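Local coordinates for protein putative ABC transporter subunit, substrate-binding component (PDB 4EVQ) that binds 4-hydroxybenzoate, a lignin-derived aromatic, and probably delivers it to an ABC transporter for uptake as its solute-binding component, at residues Val210-Lys224 and Leu235-Ala249. Residues are numbered along the deposited sequence; the frame is centred on the assembly and turned at random.
Sequences VYAFFSGGGALKFIK and LWGPGFLTDGVEAAA. With PHB (p-hydroxybenzoic acid), chain H; SO4 (sulfate ion), chain F.
Phe240, in the short 3-10 turn after strand 235-238, sets its CB against the edge of the Phe213 ring, 3.8 Å from Phe213 CE1, and the two side chains meet at a slant. p-Hydroxybenzoic acid fits against both: it reaches the edge of Phe213, while its C5 sits 3.8 Å above the plane of the Phe240 ring, over the centre. Ser215 OG, placed anti to its own backbone N (chi1 -179°), accepts a 2.7 Å hydrogen bond from the ligand's O4. Tyr161, Ser92 and Gly115 bind the same ligand.

Behind this pocket the strands are joined by two backbone bonds, Trp236 N to Val210 O (2.8 Å) and Ala212 N to Trp236 O (2.9 Å). On the face carrying Tyr211 and Trp236, Tyr211 CE1 comes against Pro238 CD, the two side chains crossing at about a right angle. On the face of Val210 and Leu235, Leu235 CD1 touches Val210 CG1 and Ala212 CB and meets the edge of the Phe222 ring, one face of which carries Phe214 CE2. Leu241 CD1 fills in between Ala212, Phe214, Ala219 and Phe222.

Helix 217-224 continues the apolar seam. Val245 presents CG1 to Leu220 CB and CG2 to Ile223 CD1, and Ala249 CB touches both Leu220 CD1 and Ile223 CG2, 3.9 Å from the latter. The two strands and the helix form a beta-alpha-beta unit, and residues 239-249 run on from its second strand to pack against the helix. The unit belongs to one lobe of a periplasmic binding protein, and its strand ends supply one wall of the ligand cleft between the two lobes, as in the leucine-binding protein family.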
loop_
_atom_site.group_PDB
_atom_site.type_symbol
_atom_site.label_atom_id
_atom_site.label_comp_id
_atom_site.label_asym_id
_atom_site.label_seq_id
_atom_site.Cartn_x
_atom_site.Cartn_y
_atom_site.Cartn_z
ATOM N N VAL A 210 1.573 21.611 -1.115
ATOM C CA VAL A 210 0.549 20.836 -0.425
ATOM C C VAL A 210 0.967 19.371 -0.465
ATOM O O VAL A 210 1.394 18.868 -1.509
ATOM C CB VAL A 210 -0.820 21.024 -1.074
ATOM C CG1 VAL A 210 -1.841 20.069 -0.462
ATOM C CG2 VAL A 210 -1.293 22.468 -0.913
ATOM N N TYR A 211 0.857 18.732 0.692
ATOM C CA TYR A 211 1.045 17.286 0.831
ATOM C C TYR A 211 -0.318 16.663 1.098
ATOM O O TYR A 211 -0.954 17.005 2.084
ATOM C CB TYR A 211 1.971 16.994 2.005
ATOM C CG TYR A 211 2.160 15.536 2.392
ATOM C CD1 TYR A 211 3.099 14.760 1.756
ATOM C CD2 TYR A 211 1.449 14.965 3.429
ATOM C CE1 TYR A 211 3.300 13.451 2.140
ATOM C CE2 TYR A 211 1.637 13.645 3.817
ATOM C CZ TYR A 211 2.575 12.920 3.188
ATOM O OH TYR A 211 2.828 11.606 3.591
ATOM N N ALA A 212 -0.746 15.739 0.232
ATOM C CA ALA A 212 -2.060 15.119 0.360
ATOM C C ALA A 212 -1.958 13.609 0.304
ATOM O O ALA A 212 -1.254 13.045 -0.524
ATOM C CB ALA A 212 -2.993 15.608 -0.749
ATOM N N PHE A 213 -2.734 12.991 1.177
ATOM C CA PHE A 213 -2.979 11.555 1.072
ATOM C C PHE A 213 -4.467 11.320 0.879
ATOM O O PHE A 213 -5.286 11.595 1.789
ATOM C CB PHE A 213 -2.469 10.694 2.242
ATOM C CG PHE A 213 -3.077 9.279 2.232
ATOM C CD1 PHE A 213 -2.796 8.420 1.206
ATOM C CD2 PHE A 213 -3.997 8.878 3.189
ATOM C CE1 PHE A 213 -3.405 7.173 1.116
ATOM C CE2 PHE A 213 -4.632 7.619 3.086
ATOM C CZ PHE A 213 -4.320 6.788 2.042
ATOM N N PHE A 214 -4.791 10.824 -0.306
ATOM C CA PHE A 214 -6.115 10.249 -0.634
ATOM C C PHE A 214 -5.780 9.093 -1.572
ATOM O O PHE A 214 -4.656 8.974 -2.083
ATOM C CB PHE A 214 -7.024 11.260 -1.346
ATOM C CG PHE A 214 -7.391 12.410 -0.487
ATOM C CD1 PHE A 214 -8.308 12.283 0.515
ATOM C CD2 PHE A 214 -6.757 13.635 -0.637
ATOM C CE1 PHE A 214 -8.585 13.295 1.381
ATOM C CE2 PHE A 214 -7.014 14.648 0.213
ATOM C CZ PHE A 214 -7.924 14.516 1.227
ATOM N N SER A 215 -6.739 8.204 -1.802
ATOM C CA SER A 215 -6.524 7.084 -2.689
ATOM C C SER A 215 -7.880 6.616 -3.221
ATOM O O SER A 215 -8.885 6.807 -2.563
ATOM C CB SER A 215 -5.799 5.985 -1.870
ATOM O OG SER A 215 -5.510 4.854 -2.612
ATOM N N GLY A 216 -7.904 6.077 -4.424
ATOM C CA GLY A 216 -9.143 5.624 -5.043
ATOM C C GLY A 216 -9.870 6.770 -5.691
ATOM O O GLY A 216 -9.285 7.783 -6.076
ATOM N N GLY A 217 -11.181 6.609 -5.826
ATOM C CA GLY A 217 -11.979 7.626 -6.508
ATOM C C GLY A 217 -11.918 8.938 -5.766
ATOM O O GLY A 217 -12.076 9.998 -6.391
ATOM N N GLY A 218 -11.680 8.933 -4.475
ATOM C CA GLY A 218 -11.556 10.171 -3.715
ATOM C C GLY A 218 -10.309 10.927 -4.137
ATOM O O GLY A 218 -10.311 12.164 -4.155
ATOM N N ALA A 219 -9.232 10.206 -4.446
ATOM C CA ALA A 219 -8.021 10.849 -4.969
ATOM C C ALA A 219 -8.264 11.461 -6.338
ATOM O O ALA A 219 -7.803 12.565 -6.595
ATOM C CB ALA A 219 -6.845 9.861 -5.035
ATOM N N LEU A 220 -8.977 10.776 -7.204
ATOM C CA LEU A 220 -9.327 11.348 -8.507
ATOM C C LEU A 220 -10.071 12.664 -8.332
ATOM O O LEU A 220 -9.758 13.677 -8.986
ATOM C CB LEU A 220 -10.149 10.337 -9.308
ATOM C CG LEU A 220 -10.684 10.865 -10.648
ATOM C CD1 LEU A 220 -9.563 11.338 -11.576
ATOM C CD2 LEU A 220 -11.517 9.770 -11.310
ATOM N N LYS A 221 -11.067 12.678 -7.475
ATOM C CA LYS A 221 -11.838 13.875 -7.252
ATOM C C LYS A 221 -10.992 14.963 -6.665
ATOM O O LYS A 221 -11.107 16.123 -7.076
ATOM C CB LYS A 221 -13.075 13.582 -6.414
ATOM C CG LYS A 221 -14.036 14.790 -6.352
ATOM C CD LYS A 221 -15.301 14.377 -5.665
ATOM C CE LYS A 221 -16.329 15.520 -5.725
ATOM N NZ LYS A 221 -15.830 16.691 -4.977
ATOM N N PHE A 222 -10.117 14.643 -5.743
ATOM C CA PHE A 222 -9.231 15.629 -5.140
ATOM C C PHE A 222 -8.370 16.254 -6.213
ATOM O O PHE A 222 -8.195 17.481 -6.257
ATOM C CB PHE A 222 -8.366 15.024 -4.028
ATOM C CG PHE A 222 -7.527 16.042 -3.359
ATOM C CD1 PHE A 222 -8.052 16.841 -2.367
ATOM C CD2 PHE A 222 -6.221 16.236 -3.740
ATOM C CE1 PHE A 222 -7.287 17.868 -1.776
ATOM C CE2 PHE A 222 -5.460 17.243 -3.160
ATOM C CZ PHE A 222 -5.983 18.036 -2.176
ATOM N N ILE A 223 -7.775 15.460 -7.068
ATOM C CA ILE A 223 -6.900 15.964 -8.127
ATOM C C ILE A 223 -7.661 16.922 -9.028
ATOM O O ILE A 223 -7.168 17.994 -9.359
ATOM C CB ILE A 223 -6.313 14.779 -8.938
ATOM C CG1 ILE A 223 -5.282 14.035 -8.083
ATOM C CG2 ILE A 223 -5.737 15.232 -10.282
ATOM C CD1 ILE A 223 -4.901 12.736 -8.674
ATOM N N LYS A 224 -8.863 16.528 -9.438
ATOM C CA LYS A 224 -9.705 17.361 -10.305
ATOM C C LYS A 224 -10.040 18.664 -9.613
ATOM O O LYS A 224 -9.878 19.765 -10.201
ATOM C CB LYS A 224 -10.971 16.586 -10.672
ATOM C CG LYS A 224 -10.672 15.446 -11.642
ATOM C CD LYS A 224 -11.881 14.746 -12.277
ATOM C CE LYS A 224 -11.367 13.924 -13.519
ATOM N NZ LYS A 224 -12.355 13.192 -14.385
ATOM N N LEU A 235 1.357 20.337 -5.889
ATOM C CA LEU A 235 0.782 19.199 -5.154
ATOM C C LEU A 235 1.747 18.035 -5.143
ATOM O O LEU A 235 2.267 17.606 -6.174
ATOM C CB LEU A 235 -0.542 18.845 -5.791
ATOM C CG LEU A 235 -1.295 17.638 -5.161
ATOM C CD1 LEU A 235 -1.608 17.944 -3.699
ATOM C CD2 LEU A 235 -2.564 17.373 -5.908
ATOM N N TRP A 236 1.905 17.513 -3.946
ATOM C CA TRP A 236 2.713 16.342 -3.649
ATOM C C TRP A 236 1.935 15.357 -2.786
ATOM O O TRP A 236 1.010 15.721 -2.101
ATOM C CB TRP A 236 3.907 16.774 -2.812
ATOM C CG TRP A 236 5.044 17.453 -3.517
ATOM C CD1 TRP A 236 5.074 18.732 -4.000
ATOM C CD2 TRP A 236 6.310 16.881 -3.794
ATOM N NE1 TRP A 236 6.309 18.986 -4.571
ATOM C CE2 TRP A 236 7.084 17.869 -4.457
ATOM C CE3 TRP A 236 6.870 15.631 -3.555
ATOM C CZ2 TRP A 236 8.384 17.638 -4.858
ATOM C CZ3 TRP A 236 8.173 15.408 -3.976
ATOM C CH2 TRP A 236 8.923 16.421 -4.585
ATOM N N GLY A 237 2.361 14.097 -2.811
ATOM C CA GLY A 237 1.850 13.133 -1.846
ATOM C C GLY A 237 2.581 11.831 -1.980
ATOM O O GLY A 237 3.369 11.633 -2.878
ATOM N N PRO A 238 2.305 10.914 -1.059
ATOM C CA PRO A 238 2.663 9.524 -1.343
ATOM C C PRO A 238 1.963 9.076 -2.611
ATOM O O PRO A 238 0.921 9.581 -2.958
ATOM C CB PRO A 238 2.143 8.783 -0.109
ATOM C CG PRO A 238 0.894 9.590 0.287
ATOM C CD PRO A 238 1.295 11.037 0.003
ATOM N N GLY A 239 2.511 8.107 -3.320
ATOM C CA GLY A 239 2.012 7.765 -4.626
ATOM C C GLY A 239 0.634 7.174 -4.737
ATOM O O GLY A 239 0.114 7.083 -5.843
ATOM N N PHE A 240 0.057 6.813 -3.607
ATOM C CA PHE A 240 -1.345 6.417 -3.575
ATOM C C PHE A 240 -2.249 7.518 -4.112
ATOM O O PHE A 240 -3.363 7.245 -4.556
ATOM C CB PHE A 240 -1.775 6.021 -2.158
ATOM C CG PHE A 240 -0.758 5.205 -1.444
ATOM C CD1 PHE A 240 -0.441 3.947 -1.906
ATOM C CD2 PHE A 240 -0.051 5.732 -0.376
ATOM C CE1 PHE A 240 0.553 3.221 -1.291
ATOM C CE2 PHE A 240 0.980 4.991 0.217
ATOM C CZ PHE A 240 1.274 3.759 -0.246
ATOM N N LEU A 241 -1.790 8.769 -4.031
ATOM C CA LEU A 241 -2.591 9.925 -4.469
ATOM C C LEU A 241 -2.864 9.834 -5.960
ATOM O O LEU A 241 -3.891 10.317 -6.395
ATOM C CB LEU A 241 -1.790 11.181 -4.156
ATOM C CG LEU A 241 -2.443 12.502 -4.540
ATOM C CD1 LEU A 241 -3.740 12.721 -3.787
ATOM C CD2 LEU A 241 -1.463 13.662 -4.301
ATOM N N THR A 242 -1.969 9.243 -6.759
ATOM C CA THR A 242 -2.153 9.163 -8.195
ATOM C C THR A 242 -2.338 7.765 -8.761
ATOM O O THR A 242 -2.852 7.612 -9.872
ATOM C CB THR A 242 -1.004 9.885 -8.940
ATOM O OG1 THR A 242 0.266 9.265 -8.628
ATOM C CG2 THR A 242 -0.917 11.333 -8.532
ATOM N N ASP A 243 -1.897 6.731 -8.023
ATOM C CA ASP A 243 -1.951 5.406 -8.613
ATOM C C ASP A 243 -3.381 4.921 -8.866
ATOM O O ASP A 243 -4.221 4.952 -7.989
ATOM C CB ASP A 243 -1.189 4.386 -7.759
ATOM C CG ASP A 243 0.212 4.114 -8.291
ATOM O OD1 ASP A 243 0.946 5.087 -8.580
ATOM O OD2 ASP A 243 0.599 2.911 -8.423
ATOM N N GLY A 244 -3.627 4.502 -10.098
ATOM C CA GLY A 244 -4.915 4.014 -10.519
ATOM C C GLY A 244 -5.862 5.034 -11.091
ATOM O O GLY A 244 -6.892 4.632 -11.612
ATOM N N VAL A 245 -5.546 6.321 -10.960
ATOM C CA VAL A 245 -6.467 7.396 -11.363
ATOM C C VAL A 245 -5.838 8.292 -12.396
ATOM O O VAL A 245 -6.440 9.308 -12.749
ATOM C CB VAL A 245 -6.987 8.196 -10.168
ATOM C CG1 VAL A 245 -7.806 7.284 -9.211
ATOM C CG2 VAL A 245 -5.914 8.962 -9.449
ATOM N N GLU A 246 -4.690 7.933 -12.934
ATOM C CA GLU A 246 -3.923 8.785 -13.848
ATOM C C GLU A 246 -4.651 9.092 -15.124
ATOM O O GLU A 246 -4.657 10.264 -15.552
ATOM C CB GLU A 246 -2.581 8.118 -14.195
ATOM C CG GLU A 246 -1.731 7.688 -13.001
ATOM C CD GLU A 246 -1.922 6.227 -12.624
ATOM O OE1 GLU A 246 -2.994 5.645 -12.890
ATOM O OE2 GLU A 246 -0.976 5.664 -12.036
ATOM N N ALA A 247 -5.266 8.114 -15.765
ATOM C CA ALA A 247 -5.891 8.334 -17.064
ATOM C C ALA A 247 -7.114 9.213 -16.872
ATOM O O ALA A 247 -7.341 10.201 -17.609
ATOM C CB ALA A 247 -6.255 7.036 -17.696
ATOM N N ALA A 248 -7.912 8.906 -15.868
ATOM C CA ALA A 248 -9.165 9.637 -15.684
ATOM C C ALA A 248 -8.927 11.068 -15.230
ATOM O O ALA A 248 -9.750 11.956 -15.481
ATOM C CB ALA A 248 -10.037 8.877 -14.705
ATOM N N ALA A 249 -7.808 11.331 -14.576
ATOM C CA ALA A 249 -7.513 12.684 -14.122
ATOM C C ALA A 249 -7.201 13.599 -15.282
ATOM O O ALA A 249 -7.404 14.803 -15.174
ATOM C CB ALA A 249 -6.364 12.697 -13.145
HETATM C "C1'" PHB H . -4.349 2.449 4.558
HETATM O "O1'" PHB H . -5.428 2.653 5.159
HETATM O "O2'" PHB H . -3.321 1.919 5.136
HETATM C C1 PHB H . -4.171 2.790 3.131
HETATM C C2 PHB H . -5.292 2.868 2.304
HETATM C C3 PHB H . -5.134 3.206 0.969
HETATM C C4 PHB H . -3.897 3.474 0.483
HETATM C C5 PHB H . -2.769 3.380 1.278
HETATM C C6 PHB H . -2.934 3.049 2.590
HETATM O O4 PHB H . -3.725 3.808 -0.810
HETATM S S SO4 F . -14.527 16.924 -14.235
HETATM O O1 SO4 F . -15.561 17.644 -14.976
HETATM O O2 SO4 F . -15.000 16.497 -12.922
HETATM O O3 SO4 F . -13.377 17.805 -14.003
HETATM O O4 SO4 F . -14.036 15.761 -14.985
HETATM O O HOH W 1 -5.004 5.314 -4.961
HETATM O O HOH W 2 -5.549 6.922 -6.324
#